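PDB 4OVY: haloacid dehalogenase domain protein hydrolase from Planctomyces limnophilus, which binds calcium and is probably a hydrolase of the haloacid dehalogenase superfamily, thought to be a phosphatase. Local coordinates for residues A[3-7]-A[141-146]; A[11-15]-A[289-293]; A[59-64]-A[102-107]; A[96-101]-A[207-212]. One frame throughout, in Å; residues are numbered along the deposited sequence. Where two conformers were deposited one is given.

In the fold
From the N terminus, contact 1 brings the loop 3-7 onto the start of helix 141-152, and contact 2 then lays helix 11-24 on strand 290-293, closing almost the whole chain into one loop. The two cross along the sequence and touch in space, with Trp7 packing on Ala12 and Ile292. Contact 3 joins helices 55-67 and 95-106 and is nested inside the loops closed by contacts 1 and 2. Contact 4 ties that same helix 95-106 to strand 207-209 and the loop after it; it crosses contacts 1 and 3 but is nested within contact 2. Contacts 3 and 4 meet through Met104 and Leu207, on the opposite side of the chain's centre from contacts 1 and 2.

Contact 1 (A[3-7]-A[141-146]); sequences PLPSW and QPMLEL. With EDO (1,2-ethanediol), chain F.
Glu145 points its carboxylate at the turn formed by Leu4 to Trp7 and holds Ser6 with both oxygens. OE1 of Glu145 takes the backbone N of Ser6 on its syn lone pair at 2.8 Å, while OE2 of Glu145 accepts from OG of Ser6 at 2.6 Å, also on the syn side but 24° out of the carboxylate plane. On its anti side the same OE2 receives NE2 of Gln141, 3.1 Å away in a nearly straight bond. The Pro5 ring meets the carboxylate from the opposite direction, CD of Pro5 lying 3.3 Å from OE1 of Glu145. With CG anti to its carbonyl carbon (chi1 -63°), Trp7 turns its indole edge to the helix: NE1 of Trp7 donates to O of Pro142 at 2.8 Å, from above the carbonyl plane. Further along that edge, SE of selenomethionine Met143 makes a Met-aromatic contact, 4.0 Å from CZ2 of Trp7. Cut back to an alanine, Glu145 would probably leave Ser6 N and OG without these acceptors and Gln141 without its carboxylate partner. Three donors converging on one carboxylate are consistent with an ionised Glu145, which pins the N-terminal turn to helix 141-152.

Contact 2 (A[11-15]-A[289-293]); sequences AARRA and WIVID
Ile290 spreads its two branches over the alanines of helix 11-24, and the contact is almost wholly apolar. Its first torsion sets CG1 anti to the carbonyl carbon (chi1 -53°) and CG2 anti to the backbone N, which sends the branches to different turns of the helix. The methyl CG2 of Ile290 settles on the backbone of Ala12, 3.6 Å from CA of Ala12, and also reaches the methyl of Ala11. The other branch goes one turn further, where CG1 of Ile290 lies 4.0 Å from CB of Ala15. Two residues along the strand, Ile292 has the same first torsion but an extended chi2 of 156°, and here it is the methylene that does the touching: CG1 of Ile292 is 3.6 Å from CB of Ala12. The Ala12 methyl thus sits against both isoleucines, with CG2 of Ile290 4.0 Å from CB of Ala12. Because Ala11, Ala12 and Ala15 carry only methyl groups, the segment axes can approach to 7.9 Å. One polar link spans the interface, a water that accepts from N of Ala12 and donates to O of Val291, 3.0 Å from each.

The N-to-C directions of helix segment 11-15 and strand 290-293 differ by 127°, nearer antiparallel than parallel. Strand 290-293 pairs in parallel with strand 253-260, whose Leu255 touches both Ala12 and Ile290, while Trp7 and Trp298 pack on Ile292; helix 11-24 therefore covers this part of the mixed sheet, and Val291 turns away to meet Ala284 of helix 279-287.

Contact 3 (A[59-64]-A[102-107]); sequences FALDRV and LTMATH
A helix-helix packing contact, Arg63 to His107 at one end and aliphatic along its length, joins helix 55-67 to the C-terminal end of helix 95-106 in the helical region that follows strand 38-41. The segment axes run in roughly the same direction, 31° apart, and approach to 10.4 Å at their closest. Leu102 fills the gap between them: its CD2 packs 3.7 Å from CB of Ala60, and its CD1 lies 4.0 Å from CG2 of Val64, the leucine and valine side chains crossing at about a right angle. The polar end is built on His107. Bends at chi2 and chi3 fold the Arg63 chain back so that NE of Arg63 donates to NE2 of His107 at 3.1 Å, tilted from both planes, which stand 36° apart. ND1 on the far side of the imidazole donates to O of Thr103 at 3.1 Å, in the carbonyl plane and on a lone pair. Held through both nitrogens, the imidazole has its rotation fixed. Arg63 is tied to the helix end a second time, through a water between NH2 of Arg63 and O of Thr106. CG of Arg63 also lies on one face of the Phe59 ring, offset toward its rim.

Around this pair, helix 80-84 closes one flank, Phe80 touching Leu102 and Thr106 and Val83 touching Val64. Helix 112-125 supplies Phe115, edge-to-face with His107, and Trp122, edge-to-face with Phe59.

Contact 4 (A[96-101]-A[207-212]); sequences AKGLTE and LNFIDD. With EDO (1,2-ethanediol), chain H; EDO (1,2-ethanediol), chain I.
Leu207 and Ile210 press their branched ends against helix 95-106, and these apolar contacts make up most of the interface. CD2 of Leu207 meets the methyl CG2 of Thr100 at 3.6 Å, a contact made possible by a threonine torsion that puts this methyl anti to the backbone N (chi1 -74°). CD1 of Leu207 lies beside the aliphatic part of Glu101 and 4.1 Å from CE of Lys97, both chains crossing the leucine at about a right angle. Ile210 divides its branches: CG2 of Ile210 is 3.9 Å from CB of Ala96, while its CD1 reaches along the helix to CA of Lys97 and CB of Thr100.

Charge enters within the helix. NZ of Lys97 forms a salt bridge with OE2 of Glu101 at 3.0 Å, one turn apart, approaching from above the carboxylate plane. The bridged pair flanks Leu207, with OE2 of Glu101 3.7 Å from CD1 of Leu207. Loss of the Glu101 carboxylate to an alanine is likely to deprive Lys97 of this partner and uncover one side of Leu207.

At the other end CB of Ala96 touches the side chain of Asp212, with OD2 of Asp212 3.8 Å away.

Asn208 and Phe209 both face Ser187 in a classic beta bulge. The side chain of Asp212 is about 7 Å from the bound calcium ion, which places the Ala96 end of the helix near the calcium site, consistent with a haloacid dehalogenase-type fold.

Contact 1 (A[3-7]-A[141-146])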
loop_
_atom_site.group_PDB
_atom_site.type_symbol
_atom_site.label_atom_id
_atom_site.label_comp_id
_atom_site.label_asym_id
_atom_site.label_seq_id
_atom_site.Cartn_x
_atom_site.Cartn_y
_atom_site.Cartn_z
ATOM N N PRO A 3 -0.627 -29.099 11.685
ATOM C CA PRO A 3 -0.086 -27.967 10.948
ATOM C C PRO A 3 0.960 -28.415 9.929
ATOM O O PRO A 3 1.740 -29.347 10.195
ATOM C CB PRO A 3 0.558 -27.128 12.046
ATOM C CG PRO A 3 1.052 -28.139 13.022
ATOM C CD PRO A 3 0.116 -29.320 12.942
ATOM N N LEU A 4 0.962 -27.766 8.770
ATOM C CA LEU A 4 1.976 -28.011 7.752
ATOM C C LEU A 4 2.082 -29.493 7.356
ATOM O O LEU A 4 3.172 -30.060 7.357
ATOM C CB LEU A 4 3.331 -27.495 8.257
ATOM C CG LEU A 4 3.352 -26.045 8.738
ATOM C CD1 LEU A 4 4.773 -25.644 9.096
ATOM C CD2 LEU A 4 2.769 -25.109 7.685
ATOM N N PRO A 5 0.947 -30.119 7.007
ATOM C CA PRO A 5 0.949 -31.569 6.746
ATOM C C PRO A 5 1.821 -32.029 5.575
ATOM O O PRO A 5 2.259 -33.178 5.563
ATOM C CB PRO A 5 -0.527 -31.888 6.472
ATOM C CG PRO A 5 -1.152 -30.590 6.115
ATOM C CD PRO A 5 -0.399 -29.537 6.864
ATOM N N SER A 6 2.064 -31.153 4.604
ATOM C CA SER A 6 2.914 -31.489 3.455
ATOM C C SER A 6 4.403 -31.234 3.711
ATOM O O SER A 6 5.219 -31.421 2.810
ATOM C CB SER A 6 2.468 -30.712 2.206
ATOM O OG SER A 6 1.180 -31.130 1.802
ATOM N N TRP A 7 4.752 -30.814 4.931
ATOM C CA TRP A 7 6.140 -30.568 5.304
ATOM C C TRP A 7 6.679 -31.714 6.148
ATOM O O TRP A 7 6.125 -32.013 7.205
ATOM C CB TRP A 7 6.265 -29.274 6.111
ATOM C CG TRP A 7 5.883 -28.011 5.375
ATOM C CD1 TRP A 7 4.642 -27.666 4.916
ATOM C CD2 TRP A 7 6.748 -26.921 5.044
ATOM N NE1 TRP A 7 4.684 -26.429 4.319
ATOM C CE2 TRP A 7 5.964 -25.947 4.383
ATOM C CE3 TRP A 7 8.110 -26.666 5.245
ATOM C CZ2 TRP A 7 6.498 -24.744 3.914
ATOM C CZ3 TRP A 7 8.640 -25.464 4.784
ATOM C CH2 TRP A 7 7.835 -24.520 4.126
ATOM N N GLN A 141 1.808 -26.394 -2.893
ATOM C CA GLN A 141 0.878 -26.809 -1.859
ATOM C C GLN A 141 1.443 -26.587 -0.447
ATOM O O GLN A 141 0.717 -26.119 0.435
ATOM C CB GLN A 141 0.475 -28.277 -2.074
ATOM C CG GLN A 141 -0.347 -28.893 -0.954
ATOM C CD GLN A 141 -1.714 -28.248 -0.779
ATOM O OE1 GLN A 141 -2.337 -27.791 -1.741
ATOM N NE2 GLN A 141 -2.195 -28.229 0.453
ATOM N N PRO A 142 2.737 -26.899 -0.225
ATOM C CA PRO A 142 3.291 -26.609 1.097
ATOM C C PRO A 142 3.269 -25.119 1.458
ATOM O O PRO A 142 3.118 -24.772 2.630
ATOM C CB PRO A 142 4.728 -27.137 1.002
ATOM C CG PRO A 142 4.668 -28.183 -0.054
ATOM C CD PRO A 142 3.689 -27.650 -1.055
HETATM N N MSE A 143 3.391 -24.242 0.468
HETATM C CA MSE A 143 3.341 -22.806 0.735
HETATM C C MSE A 143 1.920 -22.361 0.972
HETATM O O MSE A 143 1.684 -21.459 1.762
HETATM C CB MSE A 143 4.001 -22.000 -0.391
HETATM C CG MSE A 143 5.476 -22.366 -0.555
HETATM SE SE MSE A 143 6.549 -21.904 1.044
HETATM C CE MSE A 143 6.530 -19.955 0.779
ATOM N N LEU A 144 0.951 -22.982 0.306
ATOM C CA LEU A 144 -0.457 -22.703 0.613
ATOM C C LEU A 144 -0.768 -23.046 2.075
ATOM O O LEU A 144 -1.475 -22.311 2.767
ATOM C CB LEU A 144 -1.387 -23.487 -0.300
ATOM C CG LEU A 144 -1.306 -23.236 -1.807
ATOM C CD1 LEU A 144 -2.398 -24.044 -2.498
ATOM C CD2 LEU A 144 -1.423 -21.755 -2.129
ATOM N N GLU A 145 -0.236 -24.171 2.534
ATOM C CA GLU A 145 -0.365 -24.565 3.937
ATOM C C GLU A 145 0.293 -23.552 4.871
ATOM O O GLU A 145 -0.276 -23.193 5.900
ATOM C CB GLU A 145 0.226 -25.956 4.160
ATOM C CG GLU A 145 -0.582 -27.051 3.490
ATOM C CD GLU A 145 0.121 -28.390 3.465
ATOM O OE1 GLU A 145 1.154 -28.549 4.162
ATOM O OE2 GLU A 145 -0.374 -29.288 2.747
ATOM N N LEU A 146 1.482 -23.086 4.501
ATOM C CA LEU A 146 2.200 -22.103 5.310
ATOM C C LEU A 146 1.425 -20.796 5.409
ATOM O O LEU A 146 1.284 -20.243 6.493
ATOM C CB LEU A 146 3.607 -21.863 4.749
ATOM C CG LEU A 146 4.445 -20.800 5.462
ATOM C CD1 LEU A 146 4.597 -21.106 6.952
ATOM C CD2 LEU A 146 5.804 -20.719 4.795
HETATM C C1 EDO F . -4.892 -24.474 2.410
HETATM O O1 EDO F . -4.613 -25.045 3.690
HETATM C C2 EDO F . -4.260 -25.341 1.333
HETATM O O2 EDO F . -4.757 -26.680 1.445
HETATM O O HOH W 1 -1.292 -25.573 7.870
#

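Contact 2 (A[11-15]-A[289-293])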
loop_
_atom_site.group_PDB
_atom_site.type_symbol
_atom_site.label_atom_id
_atom_site.label_comp_id
_atom_site.label_asym_id
_atom_site.label_seq_id
_atom_site.Cartn_x
_atom_site.Cartn_y
_atom_site.Cartn_z
ATOM N N ALA A 11 14.909 -28.703 9.023
ATOM C CA ALA A 11 15.289 -27.444 9.657
ATOM C C ALA A 11 14.210 -26.385 9.455
ATOM O O ALA A 11 13.884 -25.646 10.386
ATOM C CB ALA A 11 16.628 -26.947 9.128
ATOM N N ALA A 12 13.657 -26.317 8.243
ATOM C CA ALA A 12 12.667 -25.294 7.917
ATOM C C ALA A 12 11.353 -25.465 8.692
ATOM O O ALA A 12 10.822 -24.494 9.226
ATOM C CB ALA A 12 12.406 -25.251 6.416
ATOM N N ARG A 13 10.834 -26.687 8.761
ATOM C CA ARG A 13 9.588 -26.921 9.491
ATOM C C ARG A 13 9.778 -26.649 10.978
ATOM O O ARG A 13 8.906 -26.061 11.617
ATOM C CB ARG A 13 9.056 -28.340 9.275
ATOM C CG ARG A 13 7.576 -28.465 9.627
ATOM C CD ARG A 13 7.079 -29.899 9.562
ATOM N NE ARG A 13 7.634 -30.743 10.627
ATOM C CZ ARG A 13 7.370 -32.039 10.758
ATOM N NH1 ARG A 13 6.571 -32.640 9.888
ATOM N NH2 ARG A 13 7.905 -32.738 11.752
ATOM N N ARG A 14 10.920 -27.063 11.526
ATOM C CA ARG A 14 11.224 -26.808 12.938
ATOM C C ARG A 14 11.298 -25.316 13.229
ATOM O O ARG A 14 10.719 -24.840 14.206
ATOM C CB ARG A 14 12.524 -27.497 13.360
ATOM C CG ARG A 14 12.410 -29.012 13.414
ATOM C CD ARG A 14 13.604 -29.662 14.089
ATOM N NE ARG A 14 14.827 -29.570 13.300
ATOM C CZ ARG A 14 15.169 -30.385 12.302
ATOM N NH1 ARG A 14 14.379 -31.388 11.923
ATOM N NH2 ARG A 14 16.324 -30.193 11.673
ATOM N N ALA A 15 11.997 -24.582 12.369
ATOM C CA ALA A 15 12.150 -23.136 12.527
ATOM C C ALA A 15 10.819 -22.397 12.436
ATOM O O ALA A 15 10.561 -21.490 13.223
ATOM C CB ALA A 15 13.114 -22.590 11.485
ATOM N N TRP A 289 19.589 -17.525 7.722
ATOM C CA TRP A 289 18.507 -17.831 6.793
ATOM C C TRP A 289 18.344 -19.343 6.645
ATOM O O TRP A 289 19.308 -20.065 6.395
ATOM C CB TRP A 289 18.771 -17.196 5.425
ATOM C CG TRP A 289 18.824 -15.692 5.444
ATOM C CD1 TRP A 289 18.286 -14.863 6.381
ATOM C CD2 TRP A 289 19.430 -14.835 4.455
ATOM N NE1 TRP A 289 18.531 -13.550 6.052
ATOM C CE2 TRP A 289 19.227 -13.507 4.874
ATOM C CE3 TRP A 289 20.140 -15.069 3.274
ATOM C CZ2 TRP A 289 19.687 -12.410 4.143
ATOM C CZ3 TRP A 289 20.601 -13.975 2.549
ATOM C CH2 TRP A 289 20.374 -12.667 2.987
ATOM N N ILE A 290 17.117 -19.815 6.789
ATOM C CA ILE A 290 16.846 -21.248 6.766
ATOM C C ILE A 290 16.459 -21.650 5.354
ATOM O O ILE A 290 15.523 -21.099 4.770
ATOM C CB ILE A 290 15.718 -21.630 7.742
ATOM C CG1 ILE A 290 16.009 -21.088 9.154
ATOM C CG2 ILE A 290 15.520 -23.142 7.758
ATOM C CD1 ILE A 290 17.281 -21.605 9.787
ATOM N N VAL A 291 17.186 -22.617 4.813
ATOM C CA VAL A 291 16.989 -23.058 3.446
ATOM C C VAL A 291 16.022 -24.241 3.408
ATOM O O VAL A 291 16.219 -25.238 4.099
ATOM C CB VAL A 291 18.327 -23.441 2.792
ATOM C CG1 VAL A 291 18.110 -23.915 1.359
ATOM C CG2 VAL A 291 19.280 -22.248 2.834
ATOM N N ILE A 292 14.985 -24.108 2.589
ATOM C CA ILE A 292 14.041 -25.182 2.319
ATOM C C ILE A 292 14.549 -25.999 1.127
ATOM O O ILE A 292 14.668 -25.477 0.013
ATOM C CB ILE A 292 12.651 -24.607 1.990
ATOM C CG1 ILE A 292 12.119 -23.764 3.152
ATOM C CG2 ILE A 292 11.668 -25.712 1.634
ATOM C CD1 ILE A 292 11.088 -22.738 2.733
ATOM N N ASP A 293 14.858 -27.273 1.372
ATOM C CA ASP A 293 15.261 -28.217 0.322
ATOM C C ASP A 293 13.993 -28.859 -0.247
ATOM O O ASP A 293 13.418 -29.748 0.378
ATOM C CB ASP A 293 16.187 -29.275 0.936
ATOM C CG ASP A 293 16.740 -30.269 -0.081
ATOM O OD1 ASP A 293 16.098 -30.555 -1.107
ATOM O OD2 ASP A 293 17.838 -30.796 0.178
HETATM O O HOH W 2 15.020 -27.370 5.750
#

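Contact 3 (A[59-64]-A[102-107])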
loop_
_atom_site.group_PDB
_atom_site.type_symbol
_atom_site.label_atom_id
_atom_site.label_comp_id
_atom_site.label_asym_id
_atom_site.label_seq_id
_atom_site.Cartn_x
_atom_site.Cartn_y
_atom_site.Cartn_z
ATOM N N PHE A 59 3.182 -14.475 -20.488
ATOM C CA PHE A 59 2.058 -13.591 -20.825
ATOM C C PHE A 59 2.493 -12.518 -21.825
ATOM O O PHE A 59 1.854 -12.336 -22.863
ATOM C CB PHE A 59 1.495 -12.971 -19.534
ATOM C CG PHE A 59 0.590 -11.789 -19.740
ATOM C CD1 PHE A 59 -0.745 -11.965 -20.084
ATOM C CD2 PHE A 59 1.054 -10.497 -19.521
ATOM C CE1 PHE A 59 -1.592 -10.879 -20.240
ATOM C CE2 PHE A 59 0.216 -9.406 -19.682
ATOM C CZ PHE A 59 -1.108 -9.592 -20.045
ATOM N N ALA A 60 3.594 -11.836 -21.520
ATOM C CA ALA A 60 4.109 -10.771 -22.390
ATOM C C ALA A 60 4.426 -11.298 -23.793
ATOM O O ALA A 60 4.145 -10.629 -24.791
ATOM C CB ALA A 60 5.339 -10.126 -21.767
ATOM N N LEU A 61 4.995 -12.498 -23.863
ATOM C CA LEU A 61 5.262 -13.167 -25.138
ATOM C C LEU A 61 3.996 -13.353 -25.975
ATOM O O LEU A 61 3.981 -13.047 -27.178
ATOM C CB LEU A 61 5.950 -14.526 -24.907
ATOM C CG LEU A 61 7.484 -14.531 -24.951
ATOM C CD1 LEU A 61 8.116 -13.445 -24.087
ATOM C CD2 LEU A 61 8.037 -15.902 -24.579
ATOM N N ASP A 62 2.935 -13.856 -25.349
ATOM C CA ASP A 62 1.669 -14.062 -26.063
ATOM C C ASP A 62 1.066 -12.734 -26.508
ATOM O O ASP A 62 0.551 -12.615 -27.633
ATOM C CB ASP A 62 0.667 -14.844 -25.208
ATOM C CG ASP A 62 1.000 -16.325 -25.119
ATOM O OD1 ASP A 62 1.876 -16.794 -25.881
ATOM O OD2 ASP A 62 0.376 -17.025 -24.286
ATOM N N ARG A 63 1.152 -11.730 -25.644
ATOM C CA ARG A 63 0.633 -10.400 -25.976
ATOM C C ARG A 63 1.384 -9.777 -27.156
ATOM O O ARG A 63 0.760 -9.246 -28.064
ATOM C CB ARG A 63 0.677 -9.483 -24.759
ATOM C CG ARG A 63 -0.238 -9.921 -23.618
ATOM C CD ARG A 63 -1.706 -9.918 -24.004
ATOM N NE ARG A 63 -2.162 -8.589 -24.398
ATOM C CZ ARG A 63 -3.264 -8.343 -25.096
ATOM N NH1 ARG A 63 -4.052 -9.332 -25.513
ATOM N NH2 ARG A 63 -3.571 -7.088 -25.388
ATOM N N VAL A 64 2.713 -9.854 -27.144
ATOM C CA VAL A 64 3.529 -9.335 -28.254
ATOM C C VAL A 64 3.170 -10.054 -29.556
ATOM O O VAL A 64 2.964 -9.418 -30.593
ATOM C CB VAL A 64 5.042 -9.448 -27.952
ATOM C CG1 VAL A 64 5.889 -9.249 -29.209
ATOM C CG2 VAL A 64 5.437 -8.438 -26.886
ATOM N N LEU A 102 8.366 -3.896 -20.834
ATOM C CA LEU A 102 7.751 -4.587 -21.960
ATOM C C LEU A 102 6.226 -4.574 -21.818
ATOM O O LEU A 102 5.505 -4.317 -22.786
ATOM C CB LEU A 102 8.280 -6.020 -22.058
ATOM C CG LEU A 102 7.700 -6.936 -23.132
ATOM C CD1 LEU A 102 7.886 -6.328 -24.512
ATOM C CD2 LEU A 102 8.347 -8.312 -23.064
ATOM N N THR A 103 5.745 -4.829 -20.604
ATOM C CA THR A 103 4.314 -4.810 -20.334
ATOM C C THR A 103 3.759 -3.386 -20.462
ATOM O O THR A 103 2.678 -3.180 -21.017
ATOM C CB THR A 103 4.020 -5.386 -18.931
ATOM O OG1 THR A 103 4.617 -6.686 -18.815
ATOM C CG2 THR A 103 2.532 -5.492 -18.697
HETATM N N MSE A 104 4.525 -2.412 -19.964
HETATM C CA MSE A 104 4.185 -0.991 -20.050
HETATM C C MSE A 104 4.001 -0.563 -21.484
HETATM O O MSE A 104 3.013 0.091 -21.814
HETATM C CB MSE A 104 5.316 -0.175 -19.413
HETATM C CG MSE A 104 5.188 1.339 -19.542
HETATM SE SE MSE A 104 6.936 2.177 -19.171
HETATM C CE MSE A 104 7.873 1.717 -20.849
ATOM N N ALA A 105 4.949 -0.928 -22.347
ATOM C CA ALA A 105 4.931 -0.475 -23.738
ATOM C C ALA A 105 3.784 -1.076 -24.556
ATOM O O ALA A 105 3.411 -0.521 -25.583
ATOM C CB ALA A 105 6.264 -0.775 -24.414
ATOM N N THR A 106 3.237 -2.202 -24.098
ATOM C CA THR A 106 2.238 -2.947 -24.857
ATOM C C THR A 106 0.817 -2.794 -24.324
ATOM O O THR A 106 -0.117 -3.297 -24.941
ATOM C CB THR A 106 2.594 -4.449 -24.922
ATOM O OG1 THR A 106 2.864 -4.958 -23.608
ATOM C CG2 THR A 106 3.823 -4.657 -25.802
ATOM N N HIS A 107 0.649 -2.109 -23.192
ATOM C CA HIS A 107 -0.679 -1.916 -22.597
ATOM C C HIS A 107 -0.971 -0.495 -22.123
ATOM O O HIS A 107 -1.851 -0.290 -21.288
ATOM C CB HIS A 107 -0.850 -2.892 -21.441
ATOM C CG HIS A 107 -0.784 -4.319 -21.866
ATOM N ND1 HIS A 107 0.407 -4.982 -22.049
ATOM C CD2 HIS A 107 -1.760 -5.195 -22.196
ATOM C CE1 HIS A 107 0.164 -6.217 -22.451
ATOM N NE2 HIS A 107 -1.144 -6.371 -22.544
HETATM O O HOH W 3 -2.395 -4.680 -25.571
#

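Contact 4 (A[96-101]-A[207-212])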
loop_
_atom_site.group_PDB
_atom_site.type_symbol
_atom_site.label_atom_id
_atom_site.label_comp_id
_atom_site.label_asym_id
_atom_site.label_seq_id
_atom_site.Cartn_x
_atom_site.Cartn_y
_atom_site.Cartn_z
ATOM N N ALA A 96 13.361 -7.674 -13.752
ATOM C CA ALA A 96 12.112 -7.043 -13.337
ATOM C C ALA A 96 11.836 -5.757 -14.109
ATOM O O ALA A 96 10.710 -5.507 -14.546
ATOM C CB ALA A 96 12.142 -6.756 -11.841
ATOM N N LYS A 97 12.867 -4.936 -14.280
ATOM C CA LYS A 97 12.689 -3.660 -14.973
ATOM C C LYS A 97 12.245 -3.891 -16.415
ATOM O O LYS A 97 11.254 -3.319 -16.849
ATOM C CB LYS A 97 13.973 -2.837 -14.932
ATOM C CG LYS A 97 13.808 -1.410 -15.425
ATOM C CD LYS A 97 15.071 -0.606 -15.143
ATOM C CE LYS A 97 14.836 0.890 -15.216
ATOM N NZ LYS A 97 14.888 1.363 -16.619
ATOM N N GLY A 98 12.970 -4.744 -17.138
ATOM C CA GLY A 98 12.662 -5.035 -18.544
ATOM C C GLY A 98 11.284 -5.651 -18.742
ATOM O O GLY A 98 10.571 -5.330 -19.693
ATOM N N LEU A 99 10.909 -6.548 -17.844
ATOM C CA LEU A 99 9.590 -7.171 -17.886
ATOM C C LEU A 99 8.448 -6.154 -17.720
ATOM O O LEU A 99 7.461 -6.185 -18.462
ATOM C CB LEU A 99 9.509 -8.256 -16.805
ATOM C CG LEU A 99 8.162 -8.941 -16.586
ATOM C CD1 LEU A 99 7.725 -9.667 -17.847
ATOM C CD2 LEU A 99 8.264 -9.903 -15.404
ATOM N N THR A 100 8.580 -5.246 -16.757
ATOM C CA THR A 100 7.562 -4.226 -16.570
ATOM C C THR A 100 7.598 -3.200 -17.719
ATOM O O THR A 100 6.546 -2.767 -18.170
ATOM C CB THR A 100 7.629 -3.588 -15.162
ATOM O OG1 THR A 100 7.115 -4.527 -14.210
ATOM C CG2 THR A 100 6.781 -2.327 -15.062
ATOM N N GLU A 101 8.783 -2.854 -18.224
ATOM C CA GLU A 101 8.866 -1.980 -19.403
ATOM C C GLU A 101 8.191 -2.591 -20.637
ATOM O O GLU A 101 7.530 -1.885 -21.399
ATOM C CB GLU A 101 10.317 -1.615 -19.727
ATOM C CG GLU A 101 10.921 -0.650 -18.722
ATOM C CD GLU A 101 12.396 -0.377 -18.952
ATOM O OE1 GLU A 101 13.126 -1.273 -19.421
ATOM O OE2 GLU A 101 12.827 0.743 -18.637
ATOM N N LEU A 207 7.135 4.295 -16.125
ATOM C CA LEU A 207 7.369 3.437 -14.966
ATOM C C LEU A 207 7.032 4.179 -13.682
ATOM O O LEU A 207 7.340 5.356 -13.536
ATOM C CB LEU A 207 8.830 2.987 -14.890
ATOM C CG LEU A 207 9.334 1.979 -15.918
ATOM C CD1 LEU A 207 10.808 1.701 -15.660
ATOM C CD2 LEU A 207 8.510 0.694 -15.877
ATOM N N ASN A 208 6.419 3.471 -12.746
ATOM C CA ASN A 208 6.180 4.007 -11.418
ATOM C C ASN A 208 7.201 3.457 -10.430
ATOM O O ASN A 208 7.835 4.215 -9.697
ATOM C CB ASN A 208 4.757 3.673 -10.959
ATOM C CG ASN A 208 4.429 4.275 -9.609
ATOM O OD1 ASN A 208 4.707 5.441 -9.367
ATOM N ND2 ASN A 208 3.835 3.481 -8.723
ATOM N N PHE A 209 7.359 2.139 -10.410
ATOM C CA PHE A 209 8.209 1.495 -9.421
ATOM C C PHE A 209 8.615 0.090 -9.842
ATOM O O PHE A 209 7.804 -0.651 -10.392
ATOM C CB PHE A 209 7.483 1.450 -8.075
ATOM C CG PHE A 209 8.345 1.002 -6.936
ATOM C CD1 PHE A 209 9.308 1.853 -6.404
ATOM C CD2 PHE A 209 8.195 -0.269 -6.390
ATOM C CE1 PHE A 209 10.107 1.440 -5.349
ATOM C CE2 PHE A 209 8.992 -0.683 -5.335
ATOM C CZ PHE A 209 9.945 0.171 -4.816
ATOM N N ILE A 210 9.881 -0.251 -9.578
ATOM C CA ILE A 210 10.424 -1.580 -9.799
ATOM C C ILE A 210 10.751 -2.188 -8.435
ATOM O O ILE A 210 11.652 -1.725 -7.729
ATOM C CB ILE A 210 11.696 -1.539 -10.681
ATOM C CG1 ILE A 210 11.395 -0.881 -12.032
ATOM C CG2 ILE A 210 12.271 -2.936 -10.872
ATOM C CD1 ILE A 210 10.248 -1.503 -12.810
ATOM N N ASP A 211 10.015 -3.237 -8.085
ATOM C CA ASP A 211 10.038 -3.824 -6.747
ATOM C C ASP A 211 10.944 -5.058 -6.681
ATOM O O ASP A 211 10.481 -6.178 -6.409
ATOM C CB ASP A 211 8.606 -4.202 -6.354
ATOM C CG ASP A 211 8.500 -4.710 -4.926
ATOM O OD1 ASP A 211 9.034 -4.036 -4.022
ATOM O OD2 ASP A 211 7.859 -5.771 -4.716
ATOM N N ASP A 212 12.237 -4.852 -6.919
ATOM C CA ASP A 212 13.202 -5.948 -6.871
ATOM C C ASP A 212 14.516 -5.499 -6.245
ATOM O O ASP A 212 14.825 -4.299 -6.218
ATOM C CB ASP A 212 13.438 -6.508 -8.276
ATOM C CG ASP A 212 13.986 -7.946 -8.270
ATOM O OD1 ASP A 212 13.952 -8.632 -7.224
ATOM O OD2 ASP A 212 14.452 -8.389 -9.334
HETATM C C1 EDO H . 9.967 -11.353 -11.713
HETATM O O1 EDO H . 9.916 -12.121 -10.500
HETATM C C2 EDO H . 11.319 -10.663 -11.844
HETATM O O2 EDO H . 11.724 -10.131 -10.576
HETATM C C1 EDO I . 1.885 4.775 -6.220
HETATM O O1 EDO I . 2.712 3.621 -5.998
HETATM C C2 EDO I . 2.131 5.776 -5.116
HETATM O O2 EDO I . 3.544 5.965 -4.976
#